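Local coordinates for protein Exo-1,5-alpha-L-arabinofuranobiosidase (Gibberella zeae, PDB 2YDT) that probably releases arabinobiose from the ends of alpha-1,5-linked arabinan, as an exo-acting glycoside hydrolase, at residues 147-152 and 205-210; 181-186 and 199-204; 289-294 and 325-330; 334-339 and 358-363. One frame throughout, in Å; residues are numbered along the deposited sequence.

How the contacts relate
The chain folds as a six-bladed beta-propeller of antiparallel four-stranded sheets. Strand 11-17, at the N terminus, joins the last sheet beside strand 354-360. Contact 1 closes a loop that holds the whole blade 154-201 and joins the loop before that blade to the entry of the next one. Contact 2 is nested inside this loop and pairs the third and fourth strands, 182-188 and 198-201, of the same blade. Contacts 3 and 4 follow in series. Contact 3 ties blade 277-315 to the innermost strand of the last blade. Contact 4 closes the hairpin 336-360, next to strand 11-17. Contacts 1 and 2 touch each other, as do contacts 3 and 4, and the pairs lie far apart.

Contact 1: 147-152 and 205-210; sequences PNPGLT and NYYARP. With SO4 (sulfate ion), chain E.
The Arg209 guanidinium, packed against Pro147, is gripped by two further groups: NH1 bonds Ser180 OG and NH2 bonds Gln173 OE1. The arginine bends at chi3 (66°) and reaches across to the proline, with Arg209 NH2 3.4 Å from Pro147 CB. Both residues line the iminosugar pocket. Arg209 begins the first strand of a propeller blade, just after a type I turn from Asn205 to Ala208. Facing that turn is a type II turn from Asn148 to Leu151, in the loop before the preceding blade. Pro149 CB sits 4.1 Å from Tyr206 CE2 and 4.4 Å from Tyr207 CE1, near both rings. The two tyrosines also meet each other: Tyr206 CD2 lies 3.6 Å above the Tyr207 ring, over its centre. The Tyr206 hydroxyl bonds to Asn176 O. Thr152 takes a sulfate ion, probably from the crystallisation liquor, through N to O3 at 2.9 Å and OG1 to O2 at 2.6 Å. Pro147 O packs over a face of the Arg209 guanidinium without a hydrogen bond, 3.4 Å above the plane and over its centre.

Contact 2: 181-186 and 199-204; sequences QKLVHQ and DDTKYA. With EDG (1,4-dideoxy-1,4-imino-L-arabinitol), chain B.
Lys182 reaches over to Asp199. Its CB packs 3.7 Å from Thr201 O and also touches Lys202 CB. CG stands between the backbone N and the carbonyl carbon (chi1 64°). The chain beyond CG is extended. CD passes by Asp199 OD1, and CE comes to 3.2 Å from that same OD1. NZ then forms a salt bridge with Asp199 OD1 at 3.0 Å, arriving on its syn side but out of the carboxylate plane. A weak bond goes on to OD2. Asp175 is a second acidic partner of NZ. Lys202 NZ holds Asp199 OD2 from the anti side at 2.7 Å. One carboxylate thus lies between two ammonium groups and probably screens their like charges.

The strands belong to the outer hairpin of a propeller blade, and the pairing contains a classic beta bulge. Leu183 O accepts from Asp200 N at 2.8 Å and from Thr201 N at 3.3 Å. Both donors reach it from the same face of its carbonyl plane. Leu183 N returns a bond to Thr201 O. Leu183 and Thr201 lie side by side, pointing the same way, with Leu183 CD1 against Thr201 CB. Strand 223-230 of the next blade covers this side through Tyr225.

His185 ND1 donates to the syn lone pair of Asp200 OD1 at 2.6 Å. Ring and carboxylate are nearly coplanar, 12° apart. Just before strand 182-188, Gln181 NE2 donates to iminosugar O2' at 2.9 Å, while Gln181 OE1 accepts from O3'.

Contact 3: 289-294 and 325-330; sequences TIVVSC and RSLLTF
Ser293 OG is gripped side-on by Arg325, with NE at 3.0 Å and NH2 at 3.1 Å from the one oxygen. OG lies near the guanidinium plane, at its edge. Ser293 OG is anti to the backbone N (chi1 178°), which turns the hydroxyl toward Arg325. The arginine starts with CG anti to its own N, runs straight through chi2 and bends at chi3 (62°). NH1 donates to Ser298 O. The Ser293 hydroxyl donates to a water at 2.9 Å. That water donates in turn to Arg325 O at 2.7 Å. Ser293 is thus tied to both the side chain and the backbone of Arg325.

Leu327, two residues on, points to the same side, toward strand 289-293. CD1 is the methyl that does the touching. It sits 3.9 Å from Val291 CG1 and 3.4 Å from Val291 O, and it also brushes Ser293 CB. The Val291 and Leu327 side chains cross at about a right angle. The strand axes stay 7.4 Å apart, and each strand bonds within its own sheet. Ile339 and Leu337 of the last blade extend the apolar layer. Such side-chain packing between the sheets of neighbouring blades is characteristic of a beta-propeller.

Contact 4: 334-339 and 358-363; sequences PDLLMI and VVRLSE. With MN (manganese (II) ion), chain K; SO4 (sulfate ion), chain D.
The last propeller blade pairs strands 336-339 and 358-360, just before a short C-terminal helix. Leu337 and Val359 form the hydrogen-bonded pair, N to O at 2.9 Å in both directions. On their face, Leu337 CB meets Val359 CG2, and Leu337 CD2 approaches Leu361 CD2. The other face carries Leu336, Met338, Val358 and Arg360. There Val358 CG2 touches Met338 CE.

Asp335 holds the start of the helix. Its O accepts from Leu361 N at 3.0 Å. With CG anti to the backbone N (chi1 -166°), the carboxylate meets Ser362: OD1 takes Ser362 N at 2.7 Å and OD2 takes Ser362 OG at 2.6 Å, both on syn lone pairs. Arg360 NH1 adds a salt bridge to OD2 from the anti side, 3.3 Å away. Asp333 also binds NH1. Leu336 CD2 lies 3.8 Å above the guanidinium plane, over its centre. Arg360 NE bonds O2 of a sulfate, probably from the crystallisation liquor, at 2.8 Å, and NH2 bonds O1. Two waters join that sulfate to a manganese ion, which Glu363 OE2 binds at 2.0 Å.

Val358 bonds through its backbone to Phe11. An N-terminal strand completing the last sheet is the "Velcro" closure of beta-propellers.

Contact 1: 147-152 and 205-210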
# COMPACT_ATOMS: atom_id res chain seq x y z
N PRO A 147 1.16 10.26 14.16
CA PRO A 147 1.53 11.09 12.99
C PRO A 147 1.59 12.59 13.31
O PRO A 147 0.85 13.40 12.72
CB PRO A 147 0.40 10.80 11.99
CG PRO A 147 -0.77 10.57 12.89
CD PRO A 147 -0.23 9.78 14.06
N ASN A 148 2.42 12.92 14.30
CA ASN A 148 2.51 14.26 14.86
C ASN A 148 3.87 14.87 14.55
O ASN A 148 4.89 14.19 14.62
CB ASN A 148 2.37 14.19 16.39
CG ASN A 148 0.97 13.74 16.85
OD1 ASN A 148 0.01 13.72 16.07
ND2 ASN A 148 0.85 13.47 18.15
N PRO A 149 3.90 16.17 14.19
CA PRO A 149 5.18 16.80 13.86
C PRO A 149 6.15 16.74 15.04
O PRO A 149 5.73 16.98 16.19
CB PRO A 149 4.80 18.25 13.51
CG PRO A 149 3.47 18.46 14.05
CD PRO A 149 2.77 17.10 14.07
N GLY A 150 7.41 16.41 14.76
CA GLY A 150 8.47 16.42 15.77
C GLY A 150 8.71 15.07 16.38
O GLY A 150 9.80 14.81 16.89
N LEU A 151 7.75 14.16 16.25
CA LEU A 151 8.03 12.74 16.53
C LEU A 151 8.81 12.10 15.38
O LEU A 151 8.85 12.65 14.29
CB LEU A 151 6.73 11.95 16.82
CG LEU A 151 5.80 12.52 17.89
CD1 LEU A 151 4.61 11.64 18.06
CD2 LEU A 151 6.49 12.71 19.23
N THR A 152 9.43 10.94 15.62
CA THR A 152 10.32 10.34 14.64
C THR A 152 9.91 8.93 14.09
O THR A 152 10.80 8.13 13.73
CB THR A 152 11.74 10.23 15.20
OG1 THR A 152 11.75 9.40 16.36
CG2 THR A 152 12.27 11.61 15.60
N ASN A 205 8.47 23.42 3.06
CA ASN A 205 7.53 23.74 4.14
C ASN A 205 7.57 22.63 5.19
O ASN A 205 7.19 21.48 4.90
CB ASN A 205 6.11 23.94 3.62
CG ASN A 205 5.14 24.41 4.72
OD1 ASN A 205 5.13 23.85 5.81
ND2 ASN A 205 4.31 25.40 4.41
N TYR A 206 8.02 22.98 6.40
CA TYR A 206 8.23 22.01 7.48
C TYR A 206 6.96 21.20 7.69
O TYR A 206 7.01 19.98 7.97
CB TYR A 206 8.59 22.68 8.80
CG TYR A 206 8.67 21.68 9.90
CD1 TYR A 206 9.81 20.91 10.07
CD2 TYR A 206 7.60 21.45 10.74
CE1 TYR A 206 9.86 19.92 11.03
CE2 TYR A 206 7.67 20.53 11.72
CZ TYR A 206 8.78 19.75 11.86
OH TYR A 206 8.82 18.78 12.84
N TYR A 207 5.81 21.87 7.67
CA TYR A 207 4.57 21.21 8.05
C TYR A 207 3.97 20.29 6.98
O TYR A 207 3.02 19.59 7.26
CB TYR A 207 3.57 22.25 8.54
CG TYR A 207 4.02 22.79 9.88
CD1 TYR A 207 3.96 21.98 11.02
CD2 TYR A 207 4.55 24.06 9.99
CE1 TYR A 207 4.39 22.44 12.23
CE2 TYR A 207 4.99 24.52 11.21
CZ TYR A 207 4.90 23.71 12.31
OH TYR A 207 5.36 24.18 13.53
N ALA A 208 4.54 20.28 5.77
CA ALA A 208 4.11 19.35 4.73
C ALA A 208 4.41 17.91 5.17
O ALA A 208 5.40 17.65 5.82
CB ALA A 208 4.79 19.61 3.40
N ARG A 209 3.51 17.02 4.80
CA ARG A 209 3.58 15.59 5.18
C ARG A 209 3.22 14.74 3.97
O ARG A 209 2.17 14.10 3.92
CB ARG A 209 2.69 15.26 6.38
CG ARG A 209 3.14 15.91 7.67
CD ARG A 209 2.10 15.70 8.76
NE ARG A 209 2.00 14.30 9.10
CZ ARG A 209 2.87 13.62 9.83
NH1 ARG A 209 3.88 14.20 10.46
NH2 ARG A 209 2.70 12.31 9.96
N PRO A 210 4.12 14.68 2.96
CA PRO A 210 3.96 13.66 1.93
C PRO A 210 4.05 12.29 2.59
O PRO A 210 4.86 12.12 3.50
CB PRO A 210 5.16 13.90 0.99
CG PRO A 210 6.20 14.49 1.91
CD PRO A 210 5.42 15.38 2.86
S SO4 E . 10.22 10.14 19.29
O1 SO4 E . 10.49 8.89 20.01
O2 SO4 E . 11.43 10.59 18.65
O3 SO4 E . 9.14 9.93 18.35
O4 SO4 E . 9.85 11.20 20.27

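Contact 2: 181-186 and 199-204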
# COMPACT_ATOMS: atom_id res chain seq x y z
N GLN A 181 7.13 15.16 7.87
CA GLN A 181 7.36 13.83 7.31
C GLN A 181 7.94 14.01 5.90
O GLN A 181 7.67 15.03 5.22
CB GLN A 181 6.08 13.01 7.22
CG GLN A 181 6.30 11.52 6.93
CD GLN A 181 5.03 10.70 7.04
OE1 GLN A 181 4.73 10.17 8.09
NE2 GLN A 181 4.21 10.69 5.97
N LYS A 182 8.74 13.03 5.47
CA LYS A 182 9.20 12.94 4.09
C LYS A 182 9.08 11.48 3.64
O LYS A 182 8.72 10.62 4.44
CB LYS A 182 10.63 13.49 3.95
CG LYS A 182 11.69 12.69 4.71
CD LYS A 182 13.11 13.24 4.50
CE LYS A 182 14.18 12.40 5.14
NZ LYS A 182 15.54 13.09 4.90
N LEU A 183 9.36 11.23 2.38
CA LEU A 183 9.25 9.92 1.74
C LEU A 183 10.65 9.49 1.31
O LEU A 183 11.41 10.29 0.76
CB LEU A 183 8.32 9.98 0.52
CG LEU A 183 6.87 10.20 0.90
CD1 LEU A 183 6.02 10.50 -0.31
CD2 LEU A 183 6.33 8.95 1.64
N VAL A 184 10.99 8.24 1.62
CA VAL A 184 12.34 7.71 1.45
C VAL A 184 12.31 6.27 1.03
O VAL A 184 11.27 5.62 1.07
CB VAL A 184 13.16 7.79 2.76
CG1 VAL A 184 13.18 9.19 3.38
CG2 VAL A 184 12.65 6.80 3.82
N HIS A 185 13.48 5.74 0.63
CA HIS A 185 13.61 4.31 0.36
C HIS A 185 14.96 3.79 0.80
O HIS A 185 15.91 4.55 1.02
CB HIS A 185 13.35 3.95 -1.10
CG HIS A 185 14.47 4.28 -2.04
ND1 HIS A 185 14.46 5.40 -2.86
CD2 HIS A 185 15.61 3.61 -2.35
CE1 HIS A 185 15.57 5.41 -3.59
NE2 HIS A 185 16.29 4.34 -3.29
N GLN A 186 15.03 2.46 0.94
CA GLN A 186 16.29 1.76 1.04
C GLN A 186 16.25 0.60 0.06
O GLN A 186 15.17 0.11 -0.30
CB GLN A 186 16.53 1.26 2.47
CG GLN A 186 16.79 2.39 3.48
CD GLN A 186 16.90 1.91 4.90
OE1 GLN A 186 15.99 2.06 5.70
NE2 GLN A 186 18.05 1.30 5.21
N ASP A 199 16.31 9.86 -0.15
CA ASP A 199 15.07 10.64 -0.19
C ASP A 199 14.37 10.50 -1.54
O ASP A 199 15.03 10.53 -2.61
CB ASP A 199 15.35 12.10 0.07
CG ASP A 199 15.77 12.39 1.52
OD1 ASP A 199 15.64 11.51 2.39
OD2 ASP A 199 16.37 13.46 1.76
N ASP A 200 13.04 10.32 -1.49
CA ASP A 200 12.19 10.17 -2.66
C ASP A 200 11.35 11.42 -2.95
O ASP A 200 11.03 11.67 -4.12
CB ASP A 200 11.25 8.98 -2.51
CG ASP A 200 11.97 7.65 -2.49
OD1 ASP A 200 12.96 7.50 -3.22
OD2 ASP A 200 11.51 6.77 -1.71
N THR A 201 10.91 12.11 -1.90
CA THR A 201 10.03 13.27 -2.03
C THR A 201 10.05 13.98 -0.69
O THR A 201 9.87 13.36 0.36
CB THR A 201 8.57 12.87 -2.43
OG1 THR A 201 8.49 12.69 -3.84
CG2 THR A 201 7.55 13.93 -2.02
N LYS A 202 10.30 15.28 -0.72
CA LYS A 202 10.30 16.10 0.48
C LYS A 202 10.02 17.55 0.10
O LYS A 202 10.28 17.96 -1.02
CB LYS A 202 11.63 16.03 1.22
CG LYS A 202 12.83 16.53 0.46
CD LYS A 202 14.11 16.11 1.18
CE LYS A 202 15.34 16.56 0.43
NZ LYS A 202 16.55 16.05 1.13
N TYR A 203 9.48 18.30 1.04
CA TYR A 203 9.02 19.66 0.81
C TYR A 203 9.61 20.64 1.83
O TYR A 203 9.70 20.36 2.99
CB TYR A 203 7.49 19.70 0.81
CG TYR A 203 6.92 19.04 -0.43
CD1 TYR A 203 6.86 19.70 -1.65
CD2 TYR A 203 6.50 17.71 -0.41
CE1 TYR A 203 6.38 19.09 -2.76
CE2 TYR A 203 6.03 17.09 -1.52
CZ TYR A 203 5.95 17.78 -2.73
OH TYR A 203 5.51 17.17 -3.88
N ALA A 204 10.02 21.80 1.34
CA ALA A 204 10.64 22.86 2.14
C ALA A 204 9.77 23.40 3.27
O ALA A 204 10.30 23.79 4.33
CB ALA A 204 11.03 24.04 1.18
O2' EDG B . 2.01 8.85 5.81
C2' EDG B . 1.19 9.31 6.92
C1' EDG B . -0.26 8.95 6.68
N4' EDG B . -0.58 7.94 7.70
C3' EDG B . 1.58 8.67 8.26
O3' EDG B . 2.26 9.57 9.17
C4' EDG B . 0.24 8.24 8.87
C5' EDG B . 0.31 7.09 9.84
O5' EDG B . -0.96 7.02 10.49
O HOH W 1 8.43 16.88 3.32

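Contact 3: 289-294 and 325-330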
# COMPACT_ATOMS: atom_id res chain seq x y z
N THR A 289 -3.46 0.83 -18.83
CA THR A 289 -4.30 1.68 -17.99
C THR A 289 -3.67 1.76 -16.59
O THR A 289 -3.51 0.72 -15.93
CB THR A 289 -5.73 1.12 -17.84
OG1 THR A 289 -6.31 0.90 -19.14
CG2 THR A 289 -6.64 2.12 -17.12
N ILE A 290 -3.32 2.98 -16.19
CA ILE A 290 -2.91 3.27 -14.79
C ILE A 290 -4.21 3.38 -14.02
O ILE A 290 -5.12 4.06 -14.46
CB ILE A 290 -2.09 4.59 -14.64
CG1 ILE A 290 -0.86 4.60 -15.53
CG2 ILE A 290 -1.73 4.81 -13.15
CD1 ILE A 290 -0.22 5.94 -15.75
N VAL A 291 -4.31 2.71 -12.87
CA VAL A 291 -5.49 2.76 -12.01
C VAL A 291 -5.11 3.24 -10.60
O VAL A 291 -4.19 2.66 -9.98
CB VAL A 291 -6.23 1.42 -11.93
CG1 VAL A 291 -7.58 1.62 -11.28
CG2 VAL A 291 -6.46 0.84 -13.37
N VAL A 292 -5.78 4.28 -10.13
CA VAL A 292 -5.52 4.83 -8.80
C VAL A 292 -6.80 4.83 -7.95
O VAL A 292 -7.89 5.22 -8.39
CB VAL A 292 -4.94 6.26 -8.87
CG1 VAL A 292 -4.88 6.87 -7.51
CG2 VAL A 292 -3.52 6.25 -9.48
N SER A 293 -6.65 4.43 -6.71
CA SER A 293 -7.68 4.61 -5.69
C SER A 293 -7.18 5.64 -4.71
O SER A 293 -5.97 5.81 -4.53
CB SER A 293 -7.98 3.31 -4.95
OG SER A 293 -8.96 3.48 -3.92
N CYS A 294 -8.13 6.34 -4.06
CA CYS A 294 -7.83 7.12 -2.88
C CYS A 294 -8.73 6.70 -1.71
O CYS A 294 -9.68 5.96 -1.92
CB CYS A 294 -7.94 8.61 -3.15
SG CYS A 294 -9.62 9.28 -3.16
N ARG A 325 -7.52 1.90 0.52
CA ARG A 325 -8.13 0.89 -0.32
C ARG A 325 -7.14 0.49 -1.39
O ARG A 325 -6.52 1.38 -2.01
CB ARG A 325 -9.46 1.42 -0.88
CG ARG A 325 -10.38 0.35 -1.44
CD ARG A 325 -11.67 0.95 -2.04
NE ARG A 325 -11.36 1.83 -3.16
CZ ARG A 325 -12.26 2.36 -3.97
NH1 ARG A 325 -13.54 2.05 -3.82
NH2 ARG A 325 -11.89 3.21 -4.92
N SER A 326 -6.96 -0.81 -1.60
CA SER A 326 -5.90 -1.32 -2.46
C SER A 326 -6.44 -1.97 -3.71
O SER A 326 -7.65 -2.24 -3.83
CB SER A 326 -5.00 -2.29 -1.70
OG SER A 326 -5.72 -3.31 -1.08
N LEU A 327 -5.52 -2.20 -4.65
CA LEU A 327 -5.87 -2.71 -5.98
C LEU A 327 -4.96 -3.84 -6.41
O LEU A 327 -3.79 -3.93 -5.99
CB LEU A 327 -5.74 -1.58 -7.00
CG LEU A 327 -6.51 -0.29 -6.80
CD1 LEU A 327 -6.04 0.85 -7.80
CD2 LEU A 327 -8.02 -0.53 -6.95
N LEU A 328 -5.49 -4.73 -7.24
CA LEU A 328 -4.75 -5.84 -7.78
C LEU A 328 -5.22 -6.10 -9.21
O LEU A 328 -6.43 -6.12 -9.48
CB LEU A 328 -4.99 -7.06 -6.89
CG LEU A 328 -4.30 -8.33 -7.33
CD1 LEU A 328 -3.88 -9.16 -6.12
CD2 LEU A 328 -5.22 -9.11 -8.32
N THR A 329 -4.27 -6.28 -10.11
CA THR A 329 -4.58 -6.69 -11.50
C THR A 329 -4.23 -8.17 -11.69
O THR A 329 -3.27 -8.65 -11.09
CB THR A 329 -3.86 -5.75 -12.51
OG1 THR A 329 -4.32 -6.07 -13.84
CG2 THR A 329 -2.35 -5.95 -12.45
N PHE A 330 -4.99 -8.93 -12.48
CA PHE A 330 -4.80 -10.37 -12.62
C PHE A 330 -3.97 -10.69 -13.84
O PHE A 330 -4.27 -10.19 -14.93
CB PHE A 330 -6.16 -11.08 -12.77
CG PHE A 330 -7.02 -11.07 -11.51
CD1 PHE A 330 -7.04 -12.17 -10.68
CD2 PHE A 330 -7.79 -9.97 -11.15
CE1 PHE A 330 -7.84 -12.19 -9.49
CE2 PHE A 330 -8.55 -9.99 -9.98
CZ PHE A 330 -8.59 -11.11 -9.18
O HOH W 2 -7.02 4.08 -1.92

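Contact 4: 334-339 and 358-363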
# COMPACT_ATOMS: atom_id res chain seq x y z
N PRO A 334 -5.93 -9.16 -17.76
CA PRO A 334 -5.66 -7.77 -17.44
C PRO A 334 -6.91 -6.87 -17.35
O PRO A 334 -6.82 -5.78 -16.81
CB PRO A 334 -4.79 -7.32 -18.60
CG PRO A 334 -4.12 -8.56 -19.08
CD PRO A 334 -5.13 -9.62 -18.92
N ASP A 335 -8.05 -7.31 -17.89
CA ASP A 335 -9.31 -6.57 -17.75
C ASP A 335 -9.86 -6.64 -16.32
O ASP A 335 -10.58 -5.77 -15.91
CB ASP A 335 -10.34 -7.17 -18.72
CG ASP A 335 -11.57 -6.31 -18.92
OD1 ASP A 335 -11.58 -5.10 -18.64
OD2 ASP A 335 -12.57 -6.87 -19.43
N LEU A 336 -9.49 -7.66 -15.57
CA LEU A 336 -10.02 -7.86 -14.21
C LEU A 336 -9.24 -7.02 -13.20
O LEU A 336 -7.98 -7.00 -13.21
CB LEU A 336 -9.96 -9.32 -13.80
CG LEU A 336 -10.91 -10.29 -14.54
CD1 LEU A 336 -10.65 -11.76 -14.07
CD2 LEU A 336 -12.35 -9.84 -14.34
N LEU A 337 -9.97 -6.37 -12.30
CA LEU A 337 -9.37 -5.53 -11.27
C LEU A 337 -10.02 -5.86 -9.92
O LEU A 337 -11.24 -5.73 -9.78
CB LEU A 337 -9.58 -4.06 -11.60
CG LEU A 337 -9.07 -3.03 -10.57
CD1 LEU A 337 -7.52 -2.88 -10.64
CD2 LEU A 337 -9.74 -1.68 -10.77
N MET A 338 -9.20 -6.24 -8.94
CA MET A 338 -9.71 -6.41 -7.56
C MET A 338 -9.50 -5.12 -6.79
O MET A 338 -8.44 -4.47 -6.92
CB MET A 338 -8.99 -7.57 -6.85
CG MET A 338 -9.29 -7.64 -5.37
SD MET A 338 -8.49 -9.11 -4.59
CE MET A 338 -9.76 -10.19 -4.93
N ILE A 339 -10.52 -4.73 -6.02
CA ILE A 339 -10.52 -3.56 -5.17
C ILE A 339 -10.83 -4.07 -3.76
O ILE A 339 -11.87 -4.72 -3.54
CB ILE A 339 -11.58 -2.51 -5.61
CG1 ILE A 339 -11.50 -2.30 -7.12
CG2 ILE A 339 -11.41 -1.22 -4.80
CD1 ILE A 339 -12.64 -1.47 -7.70
N VAL A 358 -14.35 -7.70 -7.51
CA VAL A 358 -13.59 -7.82 -8.74
C VAL A 358 -14.50 -7.29 -9.85
O VAL A 358 -15.64 -7.76 -9.98
CB VAL A 358 -13.14 -9.24 -9.03
CG1 VAL A 358 -12.62 -9.36 -10.49
CG2 VAL A 358 -12.08 -9.67 -8.02
N VAL A 359 -14.01 -6.31 -10.56
CA VAL A 359 -14.73 -5.64 -11.68
C VAL A 359 -13.94 -5.82 -12.97
O VAL A 359 -12.77 -6.20 -12.96
CB VAL A 359 -14.91 -4.15 -11.43
CG1 VAL A 359 -15.68 -3.92 -10.13
CG2 VAL A 359 -13.55 -3.39 -11.42
N ARG A 360 -14.59 -5.60 -14.12
CA ARG A 360 -13.93 -5.52 -15.39
C ARG A 360 -13.83 -4.07 -15.84
O ARG A 360 -14.83 -3.35 -15.89
CB ARG A 360 -14.75 -6.31 -16.47
CG ARG A 360 -14.51 -7.75 -16.47
CD ARG A 360 -15.15 -8.47 -17.69
NE ARG A 360 -14.95 -9.88 -17.47
CZ ARG A 360 -13.82 -10.53 -17.73
NH1 ARG A 360 -12.81 -9.92 -18.33
NH2 ARG A 360 -13.72 -11.79 -17.43
N LEU A 361 -12.64 -3.65 -16.25
CA LEU A 361 -12.41 -2.29 -16.66
C LEU A 361 -13.20 -2.04 -17.96
O LEU A 361 -13.71 -0.93 -18.13
CB LEU A 361 -10.92 -2.05 -16.89
CG LEU A 361 -10.10 -1.99 -15.61
CD1 LEU A 361 -8.59 -2.03 -15.95
CD2 LEU A 361 -10.51 -0.76 -14.78
N SER A 362 -13.32 -3.08 -18.79
CA SER A 362 -14.13 -2.99 -20.04
C SER A 362 -15.59 -2.62 -19.75
O SER A 362 -16.28 -2.05 -20.61
CB SER A 362 -14.05 -4.29 -20.83
OG SER A 362 -14.57 -5.41 -20.17
N GLU A 363 -16.07 -2.90 -18.54
CA GLU A 363 -17.44 -2.55 -18.14
C GLU A 363 -17.55 -1.28 -17.32
O GLU A 363 -18.43 -0.46 -17.51
CB GLU A 363 -18.06 -3.73 -17.39
CG GLU A 363 -17.93 -5.02 -18.21
CD GLU A 363 -18.53 -6.25 -17.57
OE1 GLU A 363 -18.46 -6.37 -16.33
OE2 GLU A 363 -19.07 -7.12 -18.32
MN MN K . -19.99 -8.86 -18.03
S SO4 D . -17.38 -12.23 -15.81
O1 SO4 D . -16.08 -12.87 -15.82
O2 SO4 D . -17.33 -10.86 -16.26
O3 SO4 D . -18.27 -13.09 -16.58
O4 SO4 D . -18.00 -12.25 -14.48
O HOH W 3 -18.94 -8.84 -15.93
O HOH W 4 -18.71 -10.41 -18.53